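Local atomic coordinates of group II chitinase (Ostrinia furnacalis, PDB entry 6JAV), a protein that probably hydrolyses internal glycosidic bonds of chitin as a family 18 glycoside hydrolase, seen here as its inhibitor-bound catalytic domain 1. Residues Phe334-Asn339 / Leu372-Ile377. Residues are numbered along the deposited sequence; the frame is centred on the assembly and turned at random.
Sequences FIKSLN and LLNPKI
K336 sends its ammonium group into the turn that follows helix 363-373 and donates to two backbone carbonyls there. The shorter bond, NZ of K336 to O of K376 at 2.7 Å, lies nearly along the C=O axis (163°). The other, from the same NZ to O of N374 at 3.0 Å, arrives tilted 32° from the carbonyl plane. A salt bridge to E371, just before 372-377, adds a third partner, so NZ is gripped by two neutral oxygens and one carboxylate. A lysine suits this place because its long chain, bent at chi3 (-66°), spans the gap between the two chain segments while its tip still has three N-H groups to give.

Nearer the helix the contact turns apolar. CB of K336 meets CG1 of I377 at 4.0 Å, and CG2 of I377 rests against CB of S337, also 4.0 Å away. With CG1 and CG2 on separate branches, the beta-branched isoleucine can cover two successive helix residues at once. S337 turns its OG back to O of F334 (2.7 Å), keeping the hydroxyl within its own helix. On the buried side, I335 CG2 and L372 CD2 make a looser approach of 4.4 Å.

The lysine, largely buried, thus ties the last modelled residues to helix 325-337 of the TIM barrel; the carboxylate and carbonyl dipoles around NZ would favour its protonated form.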
loop_
_atom_site.group_PDB
_atom_site.type_symbol
_atom_site.label_atom_id
_atom_site.label_comp_id
_atom_site.label_asym_id
_atom_site.label_seq_id
_atom_site.Cartn_x
_atom_site.Cartn_y
_atom_site.Cartn_z
ATOM N N PHE A 334 -15.100 -5.142 -8.518
ATOM C CA PHE A 334 -14.415 -4.420 -9.596
ATOM C C PHE A 334 -13.152 -5.164 -10.035
ATOM O O PHE A 334 -12.913 -5.353 -11.235
ATOM C CB PHE A 334 -14.111 -3.005 -9.099
ATOM C CG PHE A 334 -13.240 -2.183 -9.998
ATOM C CD1 PHE A 334 -13.807 -1.442 -11.033
ATOM C CD2 PHE A 334 -11.869 -2.078 -9.779
ATOM C CE1 PHE A 334 -13.015 -0.630 -11.850
ATOM C CE2 PHE A 334 -11.070 -1.276 -10.614
ATOM C CZ PHE A 334 -11.657 -0.550 -11.649
ATOM N N ILE A 335 -12.354 -5.630 -9.066
ATOM C CA ILE A 335 -11.165 -6.433 -9.360
ATOM C C ILE A 335 -11.533 -7.633 -10.227
ATOM O O ILE A 335 -10.907 -7.894 -11.271
ATOM C CB ILE A 335 -10.498 -6.865 -8.040
ATOM C CG1 ILE A 335 -9.843 -5.647 -7.369
ATOM C CG2 ILE A 335 -9.479 -8.035 -8.254
ATOM C CD1 ILE A 335 -9.374 -5.973 -5.913
ATOM N N LYS A 336 -12.565 -8.371 -9.812
ATOM C CA LYS A 336 -12.984 -9.563 -10.532
ATOM C C LYS A 336 -13.516 -9.210 -11.916
ATOM O O LYS A 336 -13.199 -9.895 -12.902
ATOM C CB LYS A 336 -14.056 -10.287 -9.721
ATOM C CG LYS A 336 -13.541 -10.873 -8.394
ATOM C CD LYS A 336 -14.593 -11.796 -7.742
ATOM C CE LYS A 336 -15.804 -11.010 -7.308
ATOM N NZ LYS A 336 -16.845 -11.797 -6.553
ATOM N N SER A 337 -14.293 -8.129 -12.013
ATOM C CA SER A 337 -14.886 -7.728 -13.293
ATOM C C SER A 337 -13.829 -7.440 -14.354
ATOM O O SER A 337 -14.064 -7.689 -15.549
ATOM C CB SER A 337 -15.793 -6.518 -13.096
ATOM O OG SER A 337 -15.061 -5.299 -12.914
ATOM N N LEU A 338 -12.685 -6.880 -13.957
ATOM C CA LEU A 338 -11.589 -6.555 -14.869
ATOM C C LEU A 338 -10.569 -7.678 -14.986
ATOM O O LEU A 338 -9.557 -7.505 -15.683
ATOM C CB LEU A 338 -10.883 -5.274 -14.410
ATOM C CG LEU A 338 -11.660 -3.954 -14.534
ATOM C CD1 LEU A 338 -10.780 -2.793 -14.102
ATOM C CD2 LEU A 338 -12.162 -3.717 -15.953
ATOM N N ASN A 339 -10.793 -8.806 -14.306
ATOM C CA ASN A 339 -9.877 -9.945 -14.323
ATOM C C ASN A 339 -8.470 -9.568 -13.877
ATOM O O ASN A 339 -7.483 -10.110 -14.390
ATOM C CB ASN A 339 -9.852 -10.634 -15.701
ATOM C CG ASN A 339 -11.155 -11.314 -15.993
ATOM O OD1 ASN A 339 -11.504 -12.279 -15.328
ATOM N ND2 ASN A 339 -11.902 -10.794 -16.965
ATOM N N LEU A 372 -13.327 -12.286 -3.001
ATOM C CA LEU A 372 -12.465 -12.888 -4.018
ATOM C C LEU A 372 -12.840 -14.334 -4.283
ATOM O O LEU A 372 -12.708 -14.808 -5.425
ATOM C CB LEU A 372 -11.002 -12.841 -3.573
ATOM C CG LEU A 372 -10.315 -11.483 -3.714
ATOM C CD1 LEU A 372 -8.910 -11.597 -3.128
ATOM C CD2 LEU A 372 -10.232 -11.066 -5.198
ATOM N N LEU A 373 -13.270 -15.062 -3.252
ATOM C CA LEU A 373 -13.622 -16.473 -3.376
ATOM C C LEU A 373 -15.048 -16.686 -3.855
ATOM O O LEU A 373 -15.403 -17.815 -4.206
ATOM C CB LEU A 373 -13.388 -17.215 -2.057
ATOM C CG LEU A 373 -11.917 -17.283 -1.636
ATOM C CD1 LEU A 373 -11.776 -17.912 -0.261
ATOM C CD2 LEU A 373 -11.089 -18.051 -2.660
ATOM N N ASN A 374 -15.847 -15.637 -3.912
ATOM C CA ASN A 374 -17.214 -15.740 -4.404
ATOM C C ASN A 374 -17.195 -15.756 -5.934
ATOM O O ASN A 374 -16.666 -14.819 -6.548
ATOM C CB ASN A 374 -17.973 -14.536 -3.862
ATOM C CG ASN A 374 -19.366 -14.428 -4.394
ATOM O OD1 ASN A 374 -19.815 -15.281 -5.131
ATOM N ND2 ASN A 374 -20.062 -13.361 -4.025
ATOM N N PRO A 375 -17.731 -16.796 -6.582
ATOM C CA PRO A 375 -17.662 -16.864 -8.057
ATOM C C PRO A 375 -18.504 -15.819 -8.765
ATOM O O PRO A 375 -18.207 -15.467 -9.916
ATOM C CB PRO A 375 -18.175 -18.280 -8.369
ATOM C CG PRO A 375 -18.179 -19.011 -7.076
ATOM C CD PRO A 375 -18.374 -17.988 -6.006
ATOM N N LYS A 376 -19.562 -15.332 -8.129
ATOM C CA LYS A 376 -20.451 -14.378 -8.775
ATOM C C LYS A 376 -19.797 -13.001 -8.852
ATOM O O LYS A 376 -19.055 -12.595 -7.952
ATOM C CB LYS A 376 -21.775 -14.276 -8.011
ATOM C CG LYS A 376 -22.587 -15.579 -7.850
ATOM C CD LYS A 376 -23.052 -15.752 -6.394
ATOM C CE LYS A 376 -22.144 -16.658 -5.587
ATOM N NZ LYS A 376 -22.353 -16.525 -4.110
ATOM N N ILE A 377 -20.085 -12.280 -9.942
ATOM C CA ILE A 377 -19.560 -10.925 -10.139
ATOM C C ILE A 377 -20.673 -9.874 -10.212
ATOM O O ILE A 377 -21.424 -9.814 -11.188
ATOM C CB ILE A 377 -18.616 -10.847 -11.360
ATOM C CG1 ILE A 377 -17.461 -11.842 -11.201
ATOM C CG2 ILE A 377 -18.095 -9.420 -11.544
ATOM C CD1 ILE A 377 -16.583 -11.967 -12.429
#